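Local coordinates for PaiA Acetyltransferase (Thermoplasma acidophilum, PDB 3K9U), which transfers the acetyl group of acetyl-CoA to polyamines as a GNAT-family N-acetyltransferase, which protects the cell against polyamine toxicity, at residues F143-T148 / F153-K158; E79-A84 / E88-Y93; C123-H128 / S136-N141. All coordinates share one frame; numbering follows the deposited sequence.

Contact 1: F143-T148 / F153-K158; sequences FKVEDT and FIMEKK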
# COMPACT_ATOMS: atom_id res chain seq x y z
N PHE A 143 -16.10 13.93 5.16
CA PHE A 143 -17.21 13.69 4.24
C PHE A 143 -18.23 12.75 4.88
O PHE A 143 -17.86 11.80 5.59
CB PHE A 143 -16.74 13.10 2.90
CG PHE A 143 -16.06 14.11 2.00
CD1 PHE A 143 -14.70 14.40 2.15
CD2 PHE A 143 -16.77 14.76 0.98
CE1 PHE A 143 -14.07 15.33 1.32
CE2 PHE A 143 -16.13 15.67 0.14
CZ PHE A 143 -14.79 15.97 0.33
N LYS A 144 -19.51 13.05 4.61
CA LYS A 144 -20.67 12.28 5.09
C LYS A 144 -21.47 11.75 3.91
O LYS A 144 -21.54 12.42 2.88
CB LYS A 144 -21.57 13.17 5.88
CG LYS A 144 -20.87 13.98 6.92
CD LYS A 144 -20.36 13.10 8.03
CE LYS A 144 -19.98 13.97 9.23
NZ LYS A 144 -21.09 14.94 9.56
N VAL A 145 -22.05 10.56 4.07
CA VAL A 145 -22.88 9.98 3.02
C VAL A 145 -24.28 10.60 3.08
O VAL A 145 -24.91 10.67 4.14
CB VAL A 145 -22.99 8.43 3.10
CG1 VAL A 145 -24.10 7.90 2.17
CG2 VAL A 145 -21.68 7.78 2.74
N GLU A 146 -24.76 11.07 1.94
CA GLU A 146 -26.07 11.71 1.85
C GLU A 146 -27.03 10.91 1.03
O GLU A 146 -28.22 11.09 1.16
CB GLU A 146 -25.94 13.10 1.22
CG GLU A 146 -25.10 14.08 2.03
CD GLU A 146 -25.75 14.48 3.35
OE1 GLU A 146 -27.00 14.40 3.46
OE2 GLU A 146 -24.99 14.88 4.27
N ASP A 147 -26.52 10.06 0.14
CA ASP A 147 -27.35 9.37 -0.84
C ASP A 147 -26.57 8.26 -1.55
O ASP A 147 -25.35 8.15 -1.41
CB ASP A 147 -27.87 10.40 -1.86
CG ASP A 147 -29.18 9.99 -2.53
OD1 ASP A 147 -29.86 9.04 -2.07
OD2 ASP A 147 -29.55 10.65 -3.52
N THR A 148 -27.30 7.44 -2.29
CA THR A 148 -26.72 6.42 -3.14
C THR A 148 -27.19 6.70 -4.57
O THR A 148 -28.25 7.29 -4.78
CB THR A 148 -27.10 4.99 -2.67
OG1 THR A 148 -28.47 4.72 -2.98
CG2 THR A 148 -26.91 4.82 -1.16
N PHE A 153 -21.88 5.69 -3.60
CA PHE A 153 -22.35 6.55 -2.53
C PHE A 153 -22.04 8.01 -2.88
O PHE A 153 -20.92 8.33 -3.30
CB PHE A 153 -21.61 6.24 -1.22
CG PHE A 153 -22.01 4.98 -0.55
CD1 PHE A 153 -21.05 4.22 0.09
CD2 PHE A 153 -23.32 4.58 -0.49
CE1 PHE A 153 -21.38 3.05 0.75
CE2 PHE A 153 -23.65 3.41 0.15
CZ PHE A 153 -22.68 2.65 0.77
N ILE A 154 -22.99 8.88 -2.61
CA ILE A 154 -22.78 10.30 -2.81
C ILE A 154 -22.39 10.88 -1.45
O ILE A 154 -23.12 10.72 -0.48
CB ILE A 154 -24.06 11.00 -3.36
CG1 ILE A 154 -24.42 10.46 -4.75
CG2 ILE A 154 -23.90 12.53 -3.40
CD1 ILE A 154 -25.81 10.88 -5.25
N MET A 155 -21.23 11.53 -1.37
CA MET A 155 -20.80 12.12 -0.11
C MET A 155 -20.67 13.63 -0.22
O MET A 155 -20.41 14.16 -1.28
CB MET A 155 -19.46 11.52 0.35
CG MET A 155 -19.48 10.02 0.44
SD MET A 155 -17.91 9.31 0.98
CE MET A 155 -17.97 9.57 2.77
N GLU A 156 -20.86 14.31 0.91
CA GLU A 156 -20.77 15.75 0.99
C GLU A 156 -20.02 16.16 2.22
O GLU A 156 -20.08 15.50 3.26
CB GLU A 156 -22.18 16.42 0.99
CG GLU A 156 -22.98 16.12 -0.29
CD GLU A 156 -24.37 16.81 -0.38
OE1 GLU A 156 -24.58 17.91 0.21
OE2 GLU A 156 -25.24 16.23 -1.06
N LYS A 157 -19.34 17.29 2.09
CA LYS A 157 -18.68 17.98 3.19
C LYS A 157 -19.00 19.45 3.05
O LYS A 157 -18.89 20.00 1.94
CB LYS A 157 -17.18 17.80 3.08
CG LYS A 157 -16.34 18.46 4.22
CD LYS A 157 -14.83 18.15 4.00
CE LYS A 157 -13.96 18.70 5.11
NZ LYS A 157 -12.54 18.24 4.96
N LYS A 158 -19.32 20.07 4.17
CA LYS A 158 -19.67 21.47 4.28
C LYS A 158 -18.51 22.28 4.85
O LYS A 158 -17.76 21.80 5.69
CB LYS A 158 -20.86 21.61 5.22
CG LYS A 158 -22.13 20.87 4.78
CD LYS A 158 -22.94 21.71 3.79
CE LYS A 158 -23.83 22.73 4.50
NZ LYS A 158 -24.27 23.83 3.57
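The amide of Ile-154 reaches the carbonyl of Asp-147 with N to O at 2.7 Å, the shortest hydrogen bond between the two segments, which belong to an antiparallel beta hairpin whose strands 144-149 and 152-158 close one side of the GNAT sheet. The donor stands 39° above the carbonyl plane of Asp-147. The pair lies at a classic beta bulge: Glu-146 and Asp-147 both face Ile-154, and Glu-146 N points almost straight at Ile-154 O, 2.9 Å away. Beyond the bulge Lys-144 and Glu-156 form a regular hydrogen-bonded pair.

The two ends are packed differently. Near the hairpin turn, Thr-148 sets its methyl CG2 in the plane of the Phe-153 ring, at its edge, 3.7 Å from CD2. Val-145 CG2 rests on Met-155 CG, while the Met-155 chain bends at its last torsion (chi3 79°) and brings CE to 3.7 Å from Phe-143 CB. At the bulge, CG of Glu-146 lies 3.7 Å from CD of Glu-156, the two side chains crossing at about a right angle; their carboxylates come near without touching, and Glu-156 also has a long, weak ion pair with Arg-124.

Phe-143 carries the far end. Lys-157 runs extended across the ring, its NZ held by Glu-112 and by the carbonyl of Asn-141, and its CB sits 3.8 Å from the ring centroid of Phe-143, 15° off the normal.

Contact 2: E79-A84 / E88-Y93; sequences ELKIIA and ELLRLY. With ACO (acetyl coenzyme *a), chain G.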
# COMPACT_ATOMS: atom_id res chain seq x y z
N GLU A 79 -8.64 16.02 -9.24
CA GLU A 79 -9.41 16.86 -10.14
C GLU A 79 -10.69 17.30 -9.43
O GLU A 79 -11.43 16.48 -8.93
CB GLU A 79 -9.76 16.12 -11.44
CG GLU A 79 -10.50 17.03 -12.50
CD GLU A 79 -10.84 16.34 -13.84
OE1 GLU A 79 -11.55 15.29 -13.84
OE2 GLU A 79 -10.39 16.84 -14.90
N LEU A 80 -10.94 18.60 -9.41
CA LEU A 80 -12.22 19.13 -8.93
C LEU A 80 -12.80 20.20 -9.85
O LEU A 80 -12.04 20.99 -10.39
CB LEU A 80 -12.08 19.75 -7.54
CG LEU A 80 -11.32 18.97 -6.49
CD1 LEU A 80 -9.89 19.45 -6.49
CD2 LEU A 80 -12.00 19.22 -5.14
N LYS A 81 -14.12 20.22 -9.99
CA LYS A 81 -14.83 21.25 -10.74
C LYS A 81 -15.69 22.11 -9.80
O LYS A 81 -16.39 21.59 -8.91
CB LYS A 81 -15.76 20.66 -11.80
CG LYS A 81 -15.29 20.82 -13.29
CD LYS A 81 -14.77 19.49 -13.91
CE LYS A 81 -14.06 19.69 -15.26
NZ LYS A 81 -14.31 18.59 -16.28
N ILE A 82 -15.65 23.42 -10.02
CA ILE A 82 -16.54 24.31 -9.31
C ILE A 82 -17.57 24.82 -10.27
O ILE A 82 -17.21 25.37 -11.30
CB ILE A 82 -15.76 25.50 -8.72
CG1 ILE A 82 -14.81 24.96 -7.63
CG2 ILE A 82 -16.75 26.65 -8.25
CD1 ILE A 82 -13.58 25.80 -7.40
N ILE A 83 -18.85 24.65 -9.90
CA ILE A 83 -20.00 25.14 -10.66
C ILE A 83 -21.01 25.72 -9.70
O ILE A 83 -21.28 25.14 -8.65
CB ILE A 83 -20.74 24.01 -11.39
CG1 ILE A 83 -19.83 23.28 -12.36
CG2 ILE A 83 -21.96 24.58 -12.16
CD1 ILE A 83 -20.37 21.93 -12.74
N ALA A 84 -21.62 26.84 -10.08
CA ALA A 84 -22.48 27.59 -9.20
C ALA A 84 -21.90 27.66 -7.79
O ALA A 84 -22.63 27.45 -6.82
CB ALA A 84 -23.89 26.96 -9.16
N GLU A 88 -17.20 19.85 -7.04
CA GLU A 88 -17.31 18.41 -7.19
C GLU A 88 -15.89 17.83 -7.26
O GLU A 88 -15.04 18.31 -8.05
CB GLU A 88 -18.16 17.99 -8.39
CG GLU A 88 -18.13 16.45 -8.50
CD GLU A 88 -19.26 15.78 -9.28
OE1 GLU A 88 -19.97 16.42 -10.06
OE2 GLU A 88 -19.41 14.55 -9.09
N LEU A 89 -15.61 16.87 -6.39
CA LEU A 89 -14.35 16.16 -6.39
C LEU A 89 -14.52 15.00 -7.37
O LEU A 89 -15.23 14.04 -7.09
CB LEU A 89 -14.00 15.67 -4.98
CG LEU A 89 -12.53 15.28 -4.74
CD1 LEU A 89 -12.25 15.01 -3.23
CD2 LEU A 89 -12.14 14.05 -5.58
N LEU A 90 -13.91 15.11 -8.53
CA LEU A 90 -14.18 14.15 -9.60
C LEU A 90 -13.25 12.98 -9.54
O LEU A 90 -13.62 11.90 -9.91
CB LEU A 90 -14.04 14.78 -10.99
CG LEU A 90 -15.00 15.92 -11.31
CD1 LEU A 90 -14.49 16.65 -12.58
CD2 LEU A 90 -16.45 15.42 -11.48
N ARG A 91 -12.03 13.21 -9.07
CA ARG A 91 -10.92 12.29 -9.31
C ARG A 91 -9.81 12.45 -8.26
O ARG A 91 -9.34 13.56 -8.04
CB ARG A 91 -10.35 12.64 -10.70
CG ARG A 91 -10.17 11.50 -11.62
CD ARG A 91 -10.74 11.72 -13.02
NE ARG A 91 -10.32 12.91 -13.79
CZ ARG A 91 -9.65 12.90 -14.96
NH1 ARG A 91 -9.44 14.05 -15.59
NH2 ARG A 91 -9.17 11.78 -15.51
N LEU A 92 -9.39 11.35 -7.65
CA LEU A 92 -8.24 11.36 -6.74
C LEU A 92 -7.62 9.99 -6.67
O LEU A 92 -8.20 9.07 -6.10
CB LEU A 92 -8.67 11.79 -5.33
CG LEU A 92 -7.65 11.79 -4.20
CD1 LEU A 92 -6.49 12.60 -4.59
CD2 LEU A 92 -8.28 12.34 -2.92
N TYR A 93 -6.42 9.88 -7.23
CA TYR A 93 -5.75 8.60 -7.38
C TYR A 93 -4.25 8.76 -7.15
O TYR A 93 -3.64 9.66 -7.70
CB TYR A 93 -6.00 8.03 -8.80
CG TYR A 93 -7.43 7.62 -9.04
CD1 TYR A 93 -7.90 6.39 -8.61
CD2 TYR A 93 -8.33 8.48 -9.66
CE1 TYR A 93 -9.21 6.01 -8.80
CE2 TYR A 93 -9.65 8.11 -9.86
CZ TYR A 93 -10.08 6.88 -9.44
OH TYR A 93 -11.38 6.50 -9.63
N1A ACO G . -5.04 0.19 2.28
C2A ACO G . -6.19 0.36 2.97
N3A ACO G . -6.64 1.58 3.32
C4A ACO G . -6.00 2.70 2.97
C5A ACO G . -4.76 2.55 2.21
C6A ACO G . -4.30 1.20 1.86
N6A ACO G . -3.15 0.98 1.17
N7A ACO G . -4.30 3.77 1.99
C8A ACO G . -5.16 4.63 2.56
N9A ACO G . -6.20 4.00 3.13
C1B ACO G . -7.30 4.71 3.87
C2B ACO G . -7.51 4.23 5.30
O2B ACO G . -8.87 4.47 5.75
C3B ACO G . -6.57 5.08 6.11
O3B ACO G . -7.00 5.18 7.48
P3B ACO G . -6.34 4.13 8.55
O7A ACO G . -5.00 4.72 8.78
O8A ACO G . -6.32 2.80 7.81
O9A ACO G . -7.34 4.23 9.68
C4B ACO G . -6.51 6.38 5.34
O4B ACO G . -6.98 6.09 4.02
C5B ACO G . -5.12 6.97 5.26
O5B ACO G . -5.16 8.37 4.93
P1A ACO G . -4.11 9.01 3.89
O1A ACO G . -2.70 8.49 4.16
O2A ACO G . -4.32 10.50 3.81
O3A ACO G . -4.67 8.32 2.53
P2A ACO G . -3.85 8.33 1.12
O4A ACO G . -3.57 6.88 0.79
O5A ACO G . -2.73 9.37 1.15
O6A ACO G . -4.95 8.87 0.10
CBP ACO G . -6.50 7.79 -1.35
CCP ACO G . -6.26 8.32 0.05
CDP ACO G . -7.92 7.27 -1.45
CEP ACO G . -6.35 8.98 -2.30
CAP ACO G . -5.48 6.69 -1.71
OAP ACO G . -5.47 5.63 -0.75
C9P ACO G . -5.68 6.10 -3.07
O9P ACO G . -5.25 6.69 -4.05
N8P ACO G . -6.35 4.98 -3.13
C7P ACO G . -6.71 4.31 -4.36
C6P ACO G . -7.58 5.12 -5.30
C5P ACO G . -8.90 5.58 -4.72
O5P ACO G . -9.61 4.85 -4.04
N4P ACO G . -9.28 6.82 -5.03
C3P ACO G . -10.58 7.36 -4.64
C2P ACO G . -11.59 7.11 -5.75
S1P ACO G . -13.11 7.97 -5.49
C ACO G . -12.93 9.41 -6.37
O ACO G . -11.94 9.54 -7.07
CH3 ACO G . -13.99 10.49 -6.31
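Two consecutive amides, those of Leu-90 and Arg-91, turn to the one carbonyl of Glu-79, which makes a classic beta bulge in the antiparallel pair of strands 73-83 and 86-94. Leu-90 N takes the better bond, 2.9 Å from Glu-79 O, and the one from Arg-91 N is weak. A bulge in the strand that binds the pantetheine arm is characteristic of the GNAT fold, and here Leu-92, just past the irregularity, offers its backbone to acetyl-CoA: N4P of the pantetheine arm donates to Leu-92 O at 2.7 Å, whereas Leu-92 N reaches the acetyl oxygen only weakly.

Beside the bulge Glu-79 and Arg-91 form a salt bridge. The glutamate is stretched out, CG trans to its own N (chi1 -175°), and the arginine grips it side-on with two nitrogens, NE at 2.7 Å from OE1 and NH1 at 3.0 Å from OE2. Both nitrogens come from above the carboxylate plane, the two flat groups being turned 47° apart. Glu-53 forms a second salt bridge with NH1 and Tyr-45 OH is hydrogen-bonded to NH2, which probably fixes the rotation of the guanidinium.

On the opposite sheet face Leu-80 CD2 packs on Leu-89 CG, against helix 103-118, where Leu-80 touches Ala-111 and Met-115 and Leu-89 touches Leu-108. Along the pantetheine arm, Tyr-93, hydrogen-bonded through OH to Tyr-28, brings CD1 to 3.6 Å from C6P of acetyl-CoA.

Contact 3: C123-H128 / S136-N141; sequences CRLYVH and SFYYKN. With ACO (acetyl coenzyme *a), chain G.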
# COMPACT_ATOMS: atom_id res chain seq x y z
N CYS A 123 -18.63 20.63 -0.96
CA CYS A 123 -17.95 19.76 -1.90
C CYS A 123 -18.65 18.42 -1.93
O CYS A 123 -18.89 17.83 -0.88
CB CYS A 123 -16.50 19.56 -1.48
SG CYS A 123 -15.55 18.57 -2.67
N ARG A 124 -18.98 17.91 -3.11
CA ARG A 124 -19.58 16.58 -3.22
C ARG A 124 -18.72 15.66 -4.03
O ARG A 124 -17.84 16.10 -4.77
CB ARG A 124 -21.01 16.63 -3.78
CG ARG A 124 -21.20 17.40 -5.07
CD ARG A 124 -22.67 17.77 -5.35
NE ARG A 124 -23.30 16.79 -6.23
CZ ARG A 124 -24.12 15.82 -5.84
NH1 ARG A 124 -24.45 15.68 -4.55
NH2 ARG A 124 -24.62 14.97 -6.74
N LEU A 125 -18.95 14.36 -3.88
CA LEU A 125 -18.20 13.37 -4.61
C LEU A 125 -18.98 12.07 -4.72
O LEU A 125 -19.86 11.80 -3.91
CB LEU A 125 -16.85 13.14 -3.94
CG LEU A 125 -16.81 12.50 -2.54
CD1 LEU A 125 -16.89 10.95 -2.63
CD2 LEU A 125 -15.61 12.93 -1.73
N TYR A 126 -18.65 11.27 -5.75
CA TYR A 126 -19.17 9.92 -5.87
C TYR A 126 -18.00 8.95 -5.63
O TYR A 126 -16.93 9.11 -6.19
CB TYR A 126 -19.74 9.68 -7.29
CG TYR A 126 -20.97 10.52 -7.66
CD1 TYR A 126 -22.17 9.91 -8.04
CD2 TYR A 126 -20.91 11.89 -7.66
CE1 TYR A 126 -23.30 10.68 -8.40
CE2 TYR A 126 -22.01 12.67 -8.02
CZ TYR A 126 -23.21 12.07 -8.37
OH TYR A 126 -24.28 12.89 -8.70
N VAL A 127 -18.21 7.96 -4.77
CA VAL A 127 -17.26 6.89 -4.55
C VAL A 127 -18.03 5.55 -4.63
O VAL A 127 -19.20 5.43 -4.16
CB VAL A 127 -16.58 7.04 -3.18
CG1 VAL A 127 -17.60 7.10 -2.05
CG2 VAL A 127 -15.54 5.89 -2.91
N HIS A 128 -17.43 4.57 -5.27
CA HIS A 128 -18.02 3.23 -5.35
C HIS A 128 -18.11 2.64 -3.92
O HIS A 128 -17.17 2.71 -3.15
CB HIS A 128 -17.17 2.30 -6.23
CG HIS A 128 -17.87 1.06 -6.68
ND1 HIS A 128 -18.20 0.04 -5.82
CD2 HIS A 128 -18.28 0.66 -7.91
CE1 HIS A 128 -18.81 -0.93 -6.49
NE2 HIS A 128 -18.87 -0.58 -7.76
N SER A 136 -13.39 5.09 3.11
CA SER A 136 -12.93 5.31 4.49
C SER A 136 -12.00 6.51 4.56
O SER A 136 -12.01 7.23 5.51
CB SER A 136 -12.28 4.05 5.07
OG SER A 136 -11.12 3.68 4.35
N PHE A 137 -11.23 6.76 3.49
CA PHE A 137 -10.41 7.96 3.46
C PHE A 137 -11.26 9.24 3.54
O PHE A 137 -10.92 10.17 4.25
CB PHE A 137 -9.52 7.99 2.22
CG PHE A 137 -8.93 9.35 1.92
CD1 PHE A 137 -9.54 10.19 0.98
CD2 PHE A 137 -7.78 9.80 2.58
CE1 PHE A 137 -9.02 11.46 0.68
CE2 PHE A 137 -7.22 11.06 2.29
CZ PHE A 137 -7.85 11.91 1.33
N TYR A 138 -12.37 9.25 2.81
CA TYR A 138 -13.25 10.42 2.81
C TYR A 138 -13.99 10.62 4.11
O TYR A 138 -14.13 11.77 4.55
CB TYR A 138 -14.27 10.32 1.69
CG TYR A 138 -13.65 10.43 0.33
CD1 TYR A 138 -12.81 11.50 0.01
CD2 TYR A 138 -13.91 9.48 -0.64
CE1 TYR A 138 -12.24 11.57 -1.25
CE2 TYR A 138 -13.34 9.54 -1.88
CZ TYR A 138 -12.52 10.58 -2.19
OH TYR A 138 -12.00 10.63 -3.45
N TYR A 139 -14.47 9.54 4.74
CA TYR A 139 -15.15 9.71 6.02
C TYR A 139 -14.19 10.18 7.09
O TYR A 139 -14.61 10.85 8.02
CB TYR A 139 -16.08 8.54 6.45
CG TYR A 139 -15.51 7.21 7.02
CD1 TYR A 139 -15.78 5.98 6.38
CD2 TYR A 139 -14.83 7.15 8.25
CE1 TYR A 139 -15.31 4.73 6.90
CE2 TYR A 139 -14.37 5.90 8.79
CZ TYR A 139 -14.60 4.71 8.09
OH TYR A 139 -14.17 3.48 8.58
N LYS A 140 -12.90 9.86 6.93
CA LYS A 140 -11.88 10.32 7.87
C LYS A 140 -11.43 11.76 7.56
O LYS A 140 -10.68 12.34 8.32
CB LYS A 140 -10.68 9.37 7.86
CG LYS A 140 -10.95 8.06 8.63
CD LYS A 140 -10.07 6.93 8.11
CE LYS A 140 -10.61 5.55 8.60
NZ LYS A 140 -9.72 4.38 8.17
N ASN A 141 -11.87 12.32 6.45
CA ASN A 141 -11.59 13.70 6.11
C ASN A 141 -12.85 14.56 6.06
O ASN A 141 -12.92 15.54 5.32
CB ASN A 141 -10.81 13.75 4.81
CG ASN A 141 -9.38 13.38 5.02
OD1 ASN A 141 -8.59 14.21 5.46
ND2 ASN A 141 -9.04 12.12 4.80
N1A ACO G . -5.04 0.19 2.28
C2A ACO G . -6.19 0.36 2.97
N3A ACO G . -6.64 1.58 3.32
C4A ACO G . -6.00 2.70 2.97
C5A ACO G . -4.76 2.55 2.21
C6A ACO G . -4.30 1.20 1.86
N6A ACO G . -3.15 0.98 1.17
N7A ACO G . -4.30 3.77 1.99
C8A ACO G . -5.16 4.63 2.56
N9A ACO G . -6.20 4.00 3.13
C1B ACO G . -7.30 4.71 3.87
C2B ACO G . -7.51 4.23 5.30
O2B ACO G . -8.87 4.47 5.75
C3B ACO G . -6.57 5.08 6.11
O3B ACO G . -7.00 5.18 7.48
P3B ACO G . -6.34 4.13 8.55
O7A ACO G . -5.00 4.72 8.78
O8A ACO G . -6.32 2.80 7.81
O9A ACO G . -7.34 4.23 9.68
C4B ACO G . -6.51 6.38 5.34
O4B ACO G . -6.98 6.09 4.02
C5B ACO G . -5.12 6.97 5.26
O5B ACO G . -5.16 8.37 4.93
P1A ACO G . -4.11 9.01 3.89
O1A ACO G . -2.70 8.49 4.16
O2A ACO G . -4.32 10.50 3.81
O3A ACO G . -4.67 8.32 2.53
P2A ACO G . -3.85 8.33 1.12
O4A ACO G . -3.57 6.88 0.79
O5A ACO G . -2.73 9.37 1.15
O6A ACO G . -4.95 8.87 0.10
CBP ACO G . -6.50 7.79 -1.35
CCP ACO G . -6.26 8.32 0.05
CDP ACO G . -7.92 7.27 -1.45
CEP ACO G . -6.35 8.98 -2.30
CAP ACO G . -5.48 6.69 -1.71
OAP ACO G . -5.47 5.63 -0.75
C9P ACO G . -5.68 6.10 -3.07
O9P ACO G . -5.25 6.69 -4.05
N8P ACO G . -6.35 4.98 -3.13
C7P ACO G . -6.71 4.31 -4.36
C6P ACO G . -7.58 5.12 -5.30
C5P ACO G . -8.90 5.58 -4.72
O5P ACO G . -9.61 4.85 -4.04
N4P ACO G . -9.28 6.82 -5.03
C3P ACO G . -10.58 7.36 -4.64
C2P ACO G . -11.59 7.11 -5.75
S1P ACO G . -13.11 7.97 -5.49
C ACO G . -12.93 9.41 -6.37
O ACO G . -11.94 9.54 -7.07
CH3 ACO G . -13.99 10.49 -6.31
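Tyr-138, the probable proton donor by similarity, leaves its helix with CG trans to the carbonyl carbon (chi1 -67°), which carries the ring from CB toward strand 122-128. At the ring, Leu-125 takes one face: its CD2 lies over the centre in a CH-pi contact, 3.6 Å from the centroid of Tyr-138 and 11° off the normal, touching CD1 and CE1 most closely. Its other methyl, CD1, rests against CD2 and CE2 of the ring. Further out, CE2 comes to 4.3 Å from Val-127 CB, and the thioester sulfur S1P stands at the edge, in the ring plane. The tip arrives at the thioester, Tyr-138 OH being 3.3 Å from the acetyl carbon C of acetyl-CoA. A leucine in place of Tyr-138, lacking ring and hydroxyl, would probably open a gap over Leu-125 CD2 and leave the acetyl carbon without its nearby OH.

Nearby residues of the same segment hold the 3'-phosphorylated ribose: Ser-136 OG accepts from O2B, and Lys-140 NZ donates to O2B, O3B and O9A. Tyr-138 thus sits against strand 122-128, Leu-89 and Leu-92 of strand 86-94, and Phe-143, which meets its ring edge-to-face just beyond helix 132-139.

All three contacts draw on one mixed sheet, in which strand 122-128 of contact 3 lies between strand 86-94 of contact 2 and strand 152-158 of contact 1. It pairs with both: Leu-89 N meets Arg-124 O at 2.9 Å on one side, and Phe-153 N meets Val-127 O at 2.7 Å on the other. Contacts 1 and 3 have centres about 7 Å apart, contacts 2 and 3 about 12 Å. Contacts 2 and 3 both touch acetyl-CoA near its acetyl group, whereas contact 1 does not reach it: between nearest atoms, the side chain of Met-155 is about 8 Å from the cofactor but about 4 Å from that of Tyr-138, the probable proton donor.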